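Local coordinates for glutathione peroxidase-like protein (Trypanosoma brucei, PDB 3DWV), which probably reduces peroxides as a glutathione peroxidase-type enzyme that takes its electrons from the trypanothione-tryparedoxin system, at residues P48-N53 with Q78-L83. The protein carries 1 engineered substitution. Sequence-based numbering, arbitrary orientation.
Sequences PLLIYN and QGFTVL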
loop_
_atom_site.group_PDB
_atom_site.type_symbol
_atom_site.label_atom_id
_atom_site.label_comp_id
_atom_site.label_asym_id
_atom_site.label_seq_id
_atom_site.Cartn_x
_atom_site.Cartn_y
_atom_site.Cartn_z
ATOM N N PRO A 48 -14.425 -1.634 -0.175
ATOM C CA PRO A 48 -13.128 -1.460 -0.845
ATOM C C PRO A 48 -12.082 -0.919 0.107
ATOM O O PRO A 48 -12.393 -0.461 1.211
ATOM C CB PRO A 48 -13.457 -0.464 -1.965
ATOM C CG PRO A 48 -14.658 0.293 -1.485
ATOM C CD PRO A 48 -15.425 -0.636 -0.575
ATOM N N LEU A 49 -10.815 -0.980 -0.324
ATOM C CA LEU A 49 -9.758 -0.428 0.486
ATOM C C LEU A 49 -8.592 -0.055 -0.435
ATOM O O LEU A 49 -8.540 -0.489 -1.588
ATOM C CB LEU A 49 -9.338 -1.355 1.618
ATOM C CG LEU A 49 -8.752 -2.731 1.307
ATOM C CD1 LEU A 49 -7.827 -3.154 2.448
ATOM C CD2 LEU A 49 -9.815 -3.813 1.093
ATOM N N LEU A 50 -7.679 0.758 0.083
ATOM C CA LEU A 50 -6.478 1.145 -0.626
ATOM C C LEU A 50 -5.258 0.688 0.180
ATOM O O LEU A 50 -5.271 1.010 1.375
ATOM C CB LEU A 50 -6.356 2.663 -0.722
ATOM C CG LEU A 50 -6.704 3.392 -1.996
ATOM C CD1 LEU A 50 -6.392 4.876 -1.797
ATOM C CD2 LEU A 50 -6.003 2.821 -3.217
ATOM N N ILE A 51 -4.321 0.008 -0.487
ATOM C CA ILE A 51 -3.129 -0.464 0.233
ATOM C C ILE A 51 -1.894 0.217 -0.329
ATOM O O ILE A 51 -1.531 0.037 -1.495
ATOM C CB ILE A 51 -2.971 -1.984 0.183
ATOM C CG1 ILE A 51 -4.234 -2.692 0.722
ATOM C CG2 ILE A 51 -1.702 -2.403 0.927
ATOM C CD1 ILE A 51 -4.115 -4.228 0.609
ATOM N N TYR A 52 -1.303 1.023 0.568
ATOM C CA TYR A 52 -0.070 1.704 0.254
ATOM C C TYR A 52 1.201 1.100 0.849
ATOM O O TYR A 52 1.106 0.603 1.985
ATOM C CB TYR A 52 -0.155 3.107 0.837
ATOM C CG TYR A 52 -1.060 4.114 0.185
ATOM C CD1 TYR A 52 -2.407 4.201 0.472
ATOM C CD2 TYR A 52 -0.522 5.022 -0.737
ATOM C CE1 TYR A 52 -3.215 5.161 -0.151
ATOM C CE2 TYR A 52 -1.318 5.977 -1.339
ATOM C CZ TYR A 52 -2.659 6.045 -1.056
ATOM O OH TYR A 52 -3.452 7.001 -1.660
ATOM N N ASN A 53 2.314 1.148 0.133
ATOM C CA ASN A 53 3.626 0.945 0.773
ATOM C C ASN A 53 4.188 2.299 1.212
ATOM O O ASN A 53 4.012 3.275 0.489
ATOM C CB ASN A 53 4.619 0.215 -0.145
ATOM C CG ASN A 53 4.896 0.977 -1.443
ATOM O OD1 ASN A 53 4.015 0.994 -2.307
ATOM N ND2 ASN A 53 6.061 1.589 -1.637
ATOM N N GLN A 78 -17.979 5.241 5.125
ATOM C CA GLN A 78 -18.806 4.436 4.209
ATOM C C GLN A 78 -18.344 2.985 4.171
ATOM O O GLN A 78 -18.867 2.157 3.404
ATOM C CB GLN A 78 -18.790 5.027 2.797
ATOM C CG GLN A 78 -19.483 6.366 2.628
ATOM C CD GLN A 78 -19.640 6.795 1.176
ATOM O OE1 GLN A 78 -20.056 6.007 0.313
ATOM N NE2 GLN A 78 -19.326 8.057 0.854
ATOM N N GLY A 79 -17.334 2.663 4.984
ATOM C CA GLY A 79 -16.719 1.386 5.246
ATOM C C GLY A 79 -15.295 1.184 4.779
ATOM O O GLY A 79 -14.561 0.231 5.038
ATOM N N PHE A 80 -14.765 2.104 4.014
ATOM C CA PHE A 80 -13.492 2.136 3.360
ATOM C C PHE A 80 -12.336 2.131 4.344
ATOM O O PHE A 80 -12.462 2.625 5.473
ATOM C CB PHE A 80 -13.472 3.400 2.506
ATOM C CG PHE A 80 -12.174 3.705 1.767
ATOM C CD1 PHE A 80 -11.761 2.960 0.674
ATOM C CD2 PHE A 80 -11.398 4.781 2.187
ATOM C CE1 PHE A 80 -10.606 3.290 -0.009
ATOM C CE2 PHE A 80 -10.257 5.130 1.522
ATOM C CZ PHE A 80 -9.874 4.399 0.409
ATOM N N THR A 81 -11.177 1.571 3.967
ATOM C CA THR A 81 -10.001 1.845 4.840
ATOM C C THR A 81 -8.776 1.996 3.947
ATOM O O THR A 81 -8.800 1.619 2.767
ATOM C CB THR A 81 -9.805 0.833 5.972
ATOM O OG1 THR A 81 -8.862 1.348 6.965
ATOM C CG2 THR A 81 -9.239 -0.481 5.446
ATOM N N VAL A 82 -7.741 2.591 4.531
ATOM C CA VAL A 82 -6.414 2.646 3.910
ATOM C C VAL A 82 -5.495 1.836 4.813
ATOM O O VAL A 82 -5.551 2.084 6.046
ATOM C CB VAL A 82 -5.962 4.112 3.809
ATOM C CG1 VAL A 82 -4.493 4.181 3.446
ATOM C CG2 VAL A 82 -6.882 4.844 2.828
ATOM N N LEU A 83 -4.678 0.936 4.273
ATOM C CA LEU A 83 -3.698 0.233 5.081
ATOM C C LEU A 83 -2.295 0.573 4.592
ATOM O O LEU A 83 -2.113 0.582 3.354
ATOM C CB LEU A 83 -3.852 -1.283 4.940
ATOM C CG LEU A 83 -5.207 -1.861 5.352
ATOM C CD1 LEU A 83 -5.195 -3.379 5.188
ATOM C CD2 LEU A 83 -5.529 -1.571 6.813
#
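L49 and L83 meet through their branch ends, CD1 of L49 lying 3.8 Å from CD1 of L83. The L49 CG sits between its backbone N and carbonyl carbon (chi1 62°), and the two side chains cross obliquely. The CB of L49 also packs on T81 CG2, so that T81 and L83 both rest against L49 on the sheet face they share with I51.

On the opposite face L50 and V82 are joined by the rings of F80 and Y52. F80 has CG anti to its backbone N (chi1 176°), and the ring lies obliquely against the neighbouring strand: CE1 is 3.8 Å from L49 CA, and CZ touches CB, CG and CD1 of L50. V82 fits between L50 and Y52, its CG2 near L50 CB and its CG1 3.6 Å from Y52 CD1. Helices 64-75 and 171-181 both pack here, L71 on L50 and A68 on Y52 from the first, L178 on P48 and F80 and I174 on Y52 from the second.

Between the two faces runs the polar seam. L50 lends both of its backbone groups to the other strand: its N donates to T81 O at 3.0 Å, and its O accepts from L83 N at 3.0 Å. Y52 N then donates to L83 O at 2.9 Å. CA-H groups add to the grip on the same oxygens, V82 CA approaching L50 O to 3.2 Å.

This alternation of bonds, with strand axes only 18° from parallel, marks neighbouring parallel strands. Strand 49-54, helix 64-75 and strand 81-86 form a beta-alpha-beta crossover that pairs a central strand with an edge strand of the sheet in the thioredoxin fold of glutathione peroxidases.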